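Local coordinates for protein beta-xylosidase (Uncultured organism, PDB 4MLG) that probably acts as a family 43 beta-xylosidase, hydrolysing beta-1,4-linked xylo-oligosaccharides to release xylose from their non-reducing ends, at residues 85-90 / 137-142; 146-151 / 185-190; 172-177 / 212-217. All coordinates share one frame; numbering follows the deposited sequence.

Contact 1. Residues 85-90 / 137-142; sequences DSDVAF and PCIWPD. With CA (calcium ion), chain M.
Asp87 and Ile139 make the one direct hydrogen bond between segments 85-90 and 137-142, a side chain standing in for the backbone pairing that the two strands lack. The amide N of Ile139 donates to Asp87 OD2 at 2.6 Å in a fairly straight bond (166° at the hydrogen), meeting the oxygen on its anti side and somewhat out of the carboxylate plane. The second oxygen is engaged as well: Val88 N reaches Asp87 OD1 at 2.7 Å from above the carboxylate plane, and His19 NE2 is hydrogen-bonded to the same atom. Partners on both oxygens limit the rotation of the carboxylate. With an alanine here, Ile139 N would probably be left without its acceptor, and the direct polar tie between the strands would be lost. A water completes the polar set, donating to Val88 O at 3.0 Å and to Ile139 O at 2.7 Å.

Apolar packing continues along the strands, where Ile139 CG2, anti to its own backbone N, lies 3.5 Å from Ala89 CB. Beside the loop end, CD of the Pro137 ring lies against the carbonyl oxygen of Asp85.

Metal binding occupies that same end of the contact. Asp85 OD2 binds the calcium ion at 2.4 Å, whereas Asp85 OD1 stays 3.3 Å from the ion, so the carboxylate binds through one oxygen; His274 is the other protein ligand.

Each strand takes its backbone bonds from its own sheet, Asp87 from Tyr98 and Trp140 from Tyr148. Two near-parallel edge strands, 23° apart and belonging to different sheets, are what neighbouring innermost strands look like in the five-bladed beta-propeller of family 43, here beside a calcium site.

Contact 2. Residues 146-151 / 185-190; sequences EYYMYF and VVRLRE
Met149 N donates to Val186 O at 2.8 Å, and with 176° at the hydrogen the bond is almost perfectly straight. The same carbonyl oxygen also receives a CA-H contact from Tyr148. In return Val186 N bonds to Met149 O at 3.0 Å, so that Met149 and Val186 form a hydrogen-bonded antiparallel pair; farther along, Leu188 N donates to Tyr147 O at 2.9 Å.

Side chains alternate between two faces. On one, Tyr150 and Val185 lie side by side and point the same way, Val185 CG2 coming within 3.5 Å of Tyr150 CE1. Next to them the Tyr148 ring packs with CD1 and CE1 against CB and CG of Arg187, its aliphatic part. The hydroxyls of both tyrosines are bound beyond the pair, Tyr148 OH to Asp144 and Tyr150 OH to the carbonyl oxygen of Pro254.

The Arg187 chain bends at its third torsion (chi3 61°), which places NE; NH1, at the end of the chain, lies 3.6 Å from Glu146 OE1. This is a long salt bridge; the oxygen sits at the edge of the guanidinium, with carboxylate and guanidinium planes 81° apart.

On the opposite face the contacts between the strands are apolar. Val186 CG1 touches Met149 CB at 3.9 Å and also meets the edge of the Phe151 ring through CE2, while Met149 and Leu188 pack on Ile139 and Tyr98.

Within this blade, then, register rests mainly on the reciprocal main-chain bonds of Met149 and Val186 and burial on the apolar side chains, whereas the long, steeply turned ion pair at the margin is likely to add only modestly to the pairing.

Contact 3. Residues 172-177 / 212-217; sequences LLPEGD and LSAGDT
Ala214 packs its methyl group against Pro174, CB lying 3.3 Å from the carbonyl oxygen of Pro174 and 3.9 Å from its ring atom CB. The contact joins two irregular loops at the surface of the propeller: residues 172-177 lead toward strand 184-188, and residues 212-217 lead toward strand 223-230; neither has helix or strand in it.

The hydrogen bond of this first shell runs from Gly215 N to Gly176 O, at 2.9 Å. It arrives in the carbonyl plane and on a lone pair, with a C=O...N angle of 126°. The methylene of Ser213 leans on the same oxygen, CB standing 3.3 Å from Gly176 O, whereas OG lies farther from it, being placed between the backbone N and the carbonyl carbon. One carbonyl is thus met by both main chain and side chain of the facing loop.

What presents that carbonyl is the unusual backbone of Gly176, whose phi is positive at 59°, a conformation that glycine adopts readily. Gly176 also touches a crystal neighbour, and its details may partly reflect that packing. On the other side, Ala214 and Gly215 are the central residues of a turn close to type I, with a weak bond from Asp216 N back to Ser213 O.

Farther out, backbone bonds of Ala214 with Glu178 and of Leu212 with Ala180 continue the pairing of the loops, and Asp216 OD2 forms a salt bridge with Arg219. An inverse gamma turn centred on Asp216 overlaps the end of the type I-like turn, with Thr217 N donating to Gly215 O at 2.7 Å.

Contacts 1 and 2 are close neighbours, their centres 9 Å apart. They share one sheet, since strands 138-141 and 147-151 follow each other in the chain and pair side by side, and Cys138 N probably bonds to Tyr150 O. Contact 1 thus joins one blade to the next, near the middle of the propeller, and contact 2 carries the second blade outward. Contact 3 is peripheral, its centre 28 Å from that of contact 1. Contact 1 closes before either of the others opens, whereas the segments of contacts 2 and 3 alternate along the chain. They thus sample the calcium-bearing centre, a blade beside it and, about 13 Å from the nearest atoms of contact 2, a separate loop pairing at the surface.

Contact 1. Residues 85-90 / 137-142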
loop_
_atom_site.group_PDB
_atom_site.type_symbol
_atom_site.label_atom_id
_atom_site.label_comp_id
_atom_site.label_asym_id
_atom_site.label_seq_id
_atom_site.Cartn_x
_atom_site.Cartn_y
_atom_site.Cartn_z
ATOM N N ASP A 85 -6.184 -13.844 10.116
ATOM C CA ASP A 85 -7.597 -14.090 10.414
ATOM C C ASP A 85 -8.555 -13.545 9.356
ATOM O O ASP A 85 -8.618 -12.340 9.132
ATOM C CB ASP A 85 -7.959 -13.501 11.779
ATOM C CG ASP A 85 -9.442 -13.599 12.083
ATOM O OD1 ASP A 85 -10.043 -14.658 11.806
ATOM O OD2 ASP A 85 -10.005 -12.614 12.600
ATOM N N SER A 86 -9.315 -14.440 8.729
ATOM C CA SER A 86 -10.268 -14.059 7.688
ATOM C C SER A 86 -11.716 -14.150 8.170
ATOM O O SER A 86 -11.984 -14.597 9.285
ATOM C CB SER A 86 -10.083 -14.946 6.459
ATOM O OG SER A 86 -10.279 -16.312 6.787
ATOM N N ASP A 87 -12.647 -13.725 7.317
ATOM C CA ASP A 87 -14.075 -13.820 7.615
ATOM C C ASP A 87 -14.883 -13.931 6.320
ATOM O O ASP A 87 -14.427 -13.504 5.257
ATOM C CB ASP A 87 -14.541 -12.620 8.447
ATOM C CG ASP A 87 -15.940 -12.803 9.011
ATOM O OD1 ASP A 87 -16.451 -13.942 8.981
ATOM O OD2 ASP A 87 -16.528 -11.811 9.495
ATOM N N VAL A 88 -16.078 -14.510 6.413
ATOM C CA VAL A 88 -16.897 -14.784 5.235
ATOM C C VAL A 88 -18.300 -14.193 5.375
ATOM O O VAL A 88 -18.875 -14.198 6.463
ATOM C CB VAL A 88 -16.996 -16.307 4.979
ATOM C CG1 VAL A 88 -17.873 -16.605 3.771
ATOM C CG2 VAL A 88 -15.611 -16.904 4.788
ATOM N N ALA A 89 -18.843 -13.677 4.275
ATOM C CA ALA A 89 -20.204 -13.152 4.259
ATOM C C ALA A 89 -20.975 -13.649 3.042
ATOM O O ALA A 89 -20.404 -13.834 1.968
ATOM C CB ALA A 89 -20.186 -11.639 4.285
ATOM N N PHE A 90 -22.276 -13.855 3.213
ATOM C CA PHE A 90 -23.128 -14.313 2.121
ATOM C C PHE A 90 -24.002 -13.182 1.588
ATOM O O PHE A 90 -24.805 -12.607 2.323
ATOM C CB PHE A 90 -24.003 -15.483 2.578
ATOM C CG PHE A 90 -24.952 -15.977 1.524
ATOM C CD1 PHE A 90 -24.482 -16.670 0.421
ATOM C CD2 PHE A 90 -26.313 -15.748 1.636
ATOM C CE1 PHE A 90 -25.353 -17.127 -0.553
ATOM C CE2 PHE A 90 -27.190 -16.201 0.665
ATOM C CZ PHE A 90 -26.708 -16.893 -0.430
ATOM N N PRO A 137 -10.255 -8.711 9.654
ATOM C CA PRO A 137 -11.550 -8.166 9.245
ATOM C C PRO A 137 -12.712 -8.994 9.774
ATOM O O PRO A 137 -12.591 -10.211 9.936
ATOM C CB PRO A 137 -11.498 -8.271 7.721
ATOM C CG PRO A 137 -10.638 -9.452 7.473
ATOM C CD PRO A 137 -9.590 -9.424 8.550
ATOM N N CYS A 138 -13.825 -8.323 10.048
ATOM C CA CYS A 138 -15.064 -8.981 10.443
ATOM C C CYS A 138 -16.205 -8.410 9.611
ATOM O O CYS A 138 -16.417 -7.200 9.593
ATOM C CB CYS A 138 -15.335 -8.754 11.931
ATOM S SG CYS A 138 -17.022 -9.145 12.454
ATOM N N ILE A 139 -16.936 -9.274 8.916
ATOM C CA ILE A 139 -18.008 -8.807 8.045
ATOM C C ILE A 139 -19.379 -9.047 8.665
ATOM O O ILE A 139 -19.782 -10.190 8.884
ATOM C CB ILE A 139 -17.951 -9.471 6.662
ATOM C CG1 ILE A 139 -16.504 -9.556 6.176
ATOM C CG2 ILE A 139 -18.806 -8.695 5.676
ATOM C CD1 ILE A 139 -15.846 -8.208 5.981
ATOM N N TRP A 140 -20.093 -7.958 8.932
ATOM C CA TRP A 140 -21.364 -8.028 9.645
ATOM C C TRP A 140 -22.567 -7.658 8.779
ATOM O O TRP A 140 -22.707 -6.509 8.353
ATOM C CB TRP A 140 -21.312 -7.137 10.887
ATOM C CG TRP A 140 -22.640 -6.934 11.539
ATOM C CD1 TRP A 140 -23.324 -5.760 11.655
ATOM C CD2 TRP A 140 -23.451 -7.937 12.160
ATOM N NE1 TRP A 140 -24.511 -5.968 12.316
ATOM C CE2 TRP A 140 -24.613 -7.297 12.636
ATOM C CE3 TRP A 140 -23.308 -9.313 12.362
ATOM C CZ2 TRP A 140 -25.626 -7.987 13.300
ATOM C CZ3 TRP A 140 -24.314 -9.996 13.021
ATOM C CH2 TRP A 140 -25.458 -9.333 13.483
ATOM N N PRO A 141 -23.442 -8.640 8.514
ATOM C CA PRO A 141 -24.693 -8.410 7.783
ATOM C C PRO A 141 -25.726 -7.738 8.680
ATOM O O PRO A 141 -26.514 -8.426 9.330
ATOM C CB PRO A 141 -25.160 -9.828 7.423
ATOM C CG PRO A 141 -23.975 -10.724 7.677
ATOM C CD PRO A 141 -23.224 -10.069 8.785
ATOM N N ASP A 142 -25.717 -6.409 8.712
ATOM C CA ASP A 142 -26.610 -5.655 9.584
ATOM C C ASP A 142 -28.064 -5.754 9.128
ATOM O O ASP A 142 -28.347 -6.101 7.981
ATOM C CB ASP A 142 -26.175 -4.190 9.647
ATOM C CG ASP A 142 -26.862 -3.423 10.761
ATOM O OD1 ASP A 142 -26.287 -3.340 11.866
ATOM O OD2 ASP A 142 -27.977 -2.906 10.533
HETATM CA CA CA M . -12.132 -12.867 13.569
HETATM O O HOH W 1 -20.924 -12.243 7.503
#

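Contact 2. Residues 146-151 / 185-190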
loop_
_atom_site.group_PDB
_atom_site.type_symbol
_atom_site.label_atom_id
_atom_site.label_comp_id
_atom_site.label_asym_id
_atom_site.label_seq_id
_atom_site.Cartn_x
_atom_site.Cartn_y
_atom_site.Cartn_z
ATOM N N GLU A 146 -27.395 -3.589 4.738
ATOM C CA GLU A 146 -26.014 -3.355 4.330
ATOM C C GLU A 146 -25.053 -4.324 5.013
ATOM O O GLU A 146 -25.412 -4.990 5.985
ATOM C CB GLU A 146 -25.604 -1.913 4.634
ATOM C CG GLU A 146 -26.518 -0.856 4.026
ATOM C CD GLU A 146 -26.403 -0.766 2.515
ATOM O OE1 GLU A 146 -25.418 -1.288 1.951
ATOM O OE2 GLU A 146 -27.303 -0.167 1.890
ATOM N N TYR A 147 -23.830 -4.399 4.497
ATOM C CA TYR A 147 -22.793 -5.243 5.081
ATOM C C TYR A 147 -21.619 -4.384 5.540
ATOM O O TYR A 147 -21.075 -3.599 4.765
ATOM C CB TYR A 147 -22.320 -6.293 4.073
ATOM C CG TYR A 147 -23.282 -7.445 3.867
ATOM C CD1 TYR A 147 -22.926 -8.742 4.215
ATOM C CD2 TYR A 147 -24.546 -7.234 3.328
ATOM C CE1 TYR A 147 -23.801 -9.798 4.028
ATOM C CE2 TYR A 147 -25.428 -8.283 3.141
ATOM C CZ TYR A 147 -25.049 -9.563 3.491
ATOM O OH TYR A 147 -25.925 -10.607 3.303
ATOM N N TYR A 148 -21.231 -4.539 6.802
ATOM C CA TYR A 148 -20.174 -3.717 7.384
ATOM C C TYR A 148 -18.922 -4.532 7.709
ATOM O O TYR A 148 -19.015 -5.677 8.154
ATOM C CB TYR A 148 -20.684 -3.014 8.645
ATOM C CG TYR A 148 -21.865 -2.097 8.408
ATOM C CD1 TYR A 148 -21.679 -0.746 8.149
ATOM C CD2 TYR A 148 -23.167 -2.582 8.442
ATOM C CE1 TYR A 148 -22.755 0.095 7.930
ATOM C CE2 TYR A 148 -24.247 -1.747 8.223
ATOM C CZ TYR A 148 -24.036 -0.410 7.970
ATOM O OH TYR A 148 -25.111 0.422 7.753
ATOM N N MET A 149 -17.755 -3.937 7.478
ATOM C CA MET A 149 -16.487 -4.568 7.834
ATOM C C MET A 149 -15.878 -3.910 9.065
ATOM O O MET A 149 -15.760 -2.687 9.130
ATOM C CB MET A 149 -15.485 -4.505 6.677
ATOM C CG MET A 149 -14.071 -4.932 7.077
ATOM S SD MET A 149 -12.804 -4.678 5.816
ATOM C CE MET A 149 -13.231 -5.957 4.639
ATOM N N TYR A 150 -15.492 -4.728 10.036
ATOM C CA TYR A 150 -14.772 -4.243 11.204
ATOM C C TYR A 150 -13.367 -4.824 11.188
ATOM O O TYR A 150 -13.195 -6.042 11.193
ATOM C CB TYR A 150 -15.499 -4.633 12.493
ATOM C CG TYR A 150 -16.910 -4.098 12.570
ATOM C CD1 TYR A 150 -17.178 -2.874 13.172
ATOM C CD2 TYR A 150 -17.974 -4.809 12.032
ATOM C CE1 TYR A 150 -18.464 -2.379 13.238
ATOM C CE2 TYR A 150 -19.263 -4.322 12.093
ATOM C CZ TYR A 150 -19.504 -3.107 12.696
ATOM O OH TYR A 150 -20.789 -2.622 12.758
ATOM N N PHE A 151 -12.364 -3.953 11.154
ATOM C CA PHE A 151 -10.982 -4.409 11.099
ATOM C C PHE A 151 -10.070 -3.589 12.002
ATOM O O PHE A 151 -10.504 -2.611 12.617
ATOM C CB PHE A 151 -10.462 -4.391 9.658
ATOM C CG PHE A 151 -10.341 -3.012 9.070
ATOM C CD1 PHE A 151 -9.136 -2.325 9.114
ATOM C CD2 PHE A 151 -11.427 -2.407 8.462
ATOM C CE1 PHE A 151 -9.022 -1.059 8.569
ATOM C CE2 PHE A 151 -11.318 -1.142 7.915
ATOM C CZ PHE A 151 -10.114 -0.468 7.968
ATOM N N VAL A 185 -14.391 0.771 11.203
ATOM C CA VAL A 185 -15.636 0.291 10.618
ATOM C C VAL A 185 -15.847 0.944 9.253
ATOM O O VAL A 185 -15.615 2.141 9.087
ATOM C CB VAL A 185 -16.844 0.579 11.540
ATOM C CG1 VAL A 185 -16.851 2.037 11.980
ATOM C CG2 VAL A 185 -18.151 0.212 10.853
ATOM N N VAL A 186 -16.264 0.151 8.273
ATOM C CA VAL A 186 -16.523 0.673 6.938
ATOM C C VAL A 186 -17.647 -0.107 6.256
ATOM O O VAL A 186 -17.732 -1.330 6.378
ATOM C CB VAL A 186 -15.238 0.675 6.067
ATOM C CG1 VAL A 186 -14.695 -0.736 5.895
ATOM C CG2 VAL A 186 -15.500 1.328 4.717
ATOM N N ARG A 187 -18.525 0.611 5.562
ATOM C CA ARG A 187 -19.620 -0.024 4.842
ATOM C C ARG A 187 -19.153 -0.493 3.468
ATOM O O ARG A 187 -18.494 0.248 2.739
ATOM C CB ARG A 187 -20.808 0.932 4.707
ATOM C CG ARG A 187 -22.016 0.330 4.000
ATOM C CD ARG A 187 -23.197 1.294 3.970
ATOM N NE ARG A 187 -22.895 2.524 3.244
ATOM C CZ ARG A 187 -23.096 2.694 1.941
ATOM N NH1 ARG A 187 -23.600 1.708 1.210
ATOM N NH2 ARG A 187 -22.792 3.850 1.366
ATOM N N LEU A 188 -19.490 -1.732 3.124
ATOM C CA LEU A 188 -19.148 -2.287 1.822
ATOM C C LEU A 188 -20.253 -2.000 0.814
ATOM O O LEU A 188 -21.435 -2.009 1.161
ATOM C CB LEU A 188 -18.923 -3.795 1.928
ATOM C CG LEU A 188 -17.725 -4.259 2.755
ATOM C CD1 LEU A 188 -17.798 -5.756 3.003
ATOM C CD2 LEU A 188 -16.427 -3.895 2.053
ATOM N N ARG A 189 -19.871 -1.741 -0.432
ATOM C CA ARG A 189 -20.855 -1.554 -1.493
ATOM C C ARG A 189 -21.426 -2.909 -1.906
ATOM O O ARG A 189 -20.920 -3.951 -1.492
ATOM C CB ARG A 189 -20.251 -0.810 -2.685
ATOM C CG ARG A 189 -19.043 -1.481 -3.307
ATOM C CD ARG A 189 -18.515 -0.680 -4.491
ATOM N NE ARG A 189 -17.737 -1.510 -5.407
ATOM C CZ ARG A 189 -16.958 -1.036 -6.374
ATOM N NH1 ARG A 189 -16.838 0.273 -6.552
ATOM N NH2 ARG A 189 -16.292 -1.871 -7.158
ATOM N N GLU A 190 -22.473 -2.890 -2.724
ATOM C CA GLU A 190 -23.275 -4.089 -2.972
ATOM C C GLU A 190 -22.530 -5.249 -3.640
ATOM O O GLU A 190 -22.817 -6.413 -3.361
ATOM C CB GLU A 190 -24.541 -3.740 -3.758
ATOM C CG GLU A 190 -25.630 -4.800 -3.663
ATOM C CD GLU A 190 -26.997 -4.269 -4.049
ATOM O OE1 GLU A 190 -27.063 -3.187 -4.669
ATOM O OE2 GLU A 190 -28.005 -4.932 -3.725
#

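Contact 3. Residues 172-177 / 212-217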
loop_
_atom_site.group_PDB
_atom_site.type_symbol
_atom_site.label_atom_id
_atom_site.label_comp_id
_atom_site.label_asym_id
_atom_site.label_seq_id
_atom_site.Cartn_x
_atom_site.Cartn_y
_atom_site.Cartn_z
ATOM N N LEU A 172 3.077 5.357 15.278
ATOM C CA LEU A 172 2.900 6.008 16.568
ATOM C C LEU A 172 1.909 5.255 17.450
ATOM O O LEU A 172 0.740 5.100 17.097
ATOM C CB LEU A 172 2.433 7.453 16.372
ATOM C CG LEU A 172 2.411 8.342 17.618
ATOM C CD1 LEU A 172 3.829 8.627 18.089
ATOM C CD2 LEU A 172 1.657 9.637 17.352
ATOM N N LEU A 173 2.385 4.785 18.598
ATOM C CA LEU A 173 1.527 4.118 19.570
ATOM C C LEU A 173 1.206 5.060 20.725
ATOM O O LEU A 173 2.112 5.530 21.414
ATOM C CB LEU A 173 2.196 2.847 20.098
ATOM C CG LEU A 173 2.133 1.608 19.203
ATOM C CD1 LEU A 173 3.067 0.523 19.716
ATOM C CD2 LEU A 173 0.707 1.085 19.122
ATOM N N PRO A 174 -0.088 5.343 20.936
ATOM C CA PRO A 174 -0.514 6.217 22.035
ATOM C C PRO A 174 -0.103 5.638 23.387
ATOM O O PRO A 174 -0.015 4.419 23.522
ATOM C CB PRO A 174 -2.042 6.240 21.895
ATOM C CG PRO A 174 -2.381 5.029 21.084
ATOM C CD PRO A 174 -1.227 4.829 20.157
ATOM N N GLU A 175 0.158 6.501 24.366
ATOM C CA GLU A 175 0.627 6.049 25.674
ATOM C C GLU A 175 -0.187 6.620 26.833
ATOM O O GLU A 175 -0.615 7.772 26.796
ATOM C CB GLU A 175 2.101 6.416 25.872
ATOM C CG GLU A 175 3.074 5.694 24.956
ATOM C CD GLU A 175 4.514 6.105 25.208
ATOM O OE1 GLU A 175 4.732 7.195 25.777
ATOM O OE2 GLU A 175 5.429 5.337 24.843
ATOM N N GLY A 176 -0.387 5.800 27.863
ATOM C CA GLY A 176 -0.998 6.247 29.103
ATOM C C GLY A 176 -2.399 6.818 28.985
ATOM O O GLY A 176 -3.322 6.141 28.535
ATOM N N ASP A 177 -2.549 8.075 29.394
ATOM C CA ASP A 177 -3.857 8.722 29.448
ATOM C C ASP A 177 -4.363 9.141 28.066
ATOM O O ASP A 177 -5.527 9.509 27.911
ATOM C CB ASP A 177 -3.816 9.929 30.389
ATOM C CG ASP A 177 -5.199 10.393 30.805
ATOM O OD1 ASP A 177 -6.115 9.546 30.879
ATOM O OD2 ASP A 177 -5.372 11.604 31.062
ATOM N N LEU A 212 -11.628 4.862 25.759
ATOM C CA LEU A 212 -10.661 4.063 26.502
ATOM C C LEU A 212 -9.238 4.551 26.250
ATOM O O LEU A 212 -8.848 4.794 25.106
ATOM C CB LEU A 212 -10.783 2.582 26.139
ATOM C CG LEU A 212 -12.034 1.857 26.630
ATOM C CD1 LEU A 212 -12.052 0.427 26.119
ATOM C CD2 LEU A 212 -12.100 1.883 28.149
ATOM N N SER A 213 -8.475 4.700 27.328
ATOM C CA SER A 213 -7.105 5.186 27.237
ATOM C C SER A 213 -6.157 4.097 26.747
ATOM O O SER A 213 -6.520 2.921 26.691
ATOM C CB SER A 213 -6.638 5.726 28.589
ATOM O OG SER A 213 -6.753 4.738 29.598
ATOM N N ALA A 214 -4.941 4.501 26.394
ATOM C CA ALA A 214 -3.937 3.582 25.875
ATOM C C ALA A 214 -3.341 2.725 26.983
ATOM O O ALA A 214 -2.901 1.598 26.744
ATOM C CB ALA A 214 -2.846 4.350 25.158
ATOM N N GLY A 215 -3.322 3.268 28.197
ATOM C CA GLY A 215 -2.798 2.550 29.342
ATOM C C GLY A 215 -3.749 1.473 29.825
ATOM O O GLY A 215 -3.328 0.492 30.438
ATOM N N ASP A 216 -5.036 1.650 29.545
ATOM C CA ASP A 216 -6.050 0.695 29.974
ATOM C C ASP A 216 -5.990 -0.576 29.130
ATOM O O ASP A 216 -6.941 -0.900 28.423
ATOM C CB ASP A 216 -7.441 1.324 29.877
ATOM C CG ASP A 216 -8.467 0.614 30.738
ATOM O OD1 ASP A 216 -8.231 -0.552 31.121
ATOM O OD2 ASP A 216 -9.516 1.225 31.032
ATOM N N THR A 217 -4.880 -1.303 29.226
ATOM C CA THR A 217 -4.632 -2.454 28.358
ATOM C C THR A 217 -5.532 -3.656 28.645
ATOM O O THR A 217 -5.493 -4.651 27.923
ATOM C CB THR A 217 -3.158 -2.908 28.421
ATOM O OG1 THR A 217 -2.837 -3.322 29.755
ATOM C CG2 THR A 217 -2.233 -1.774 28.006
#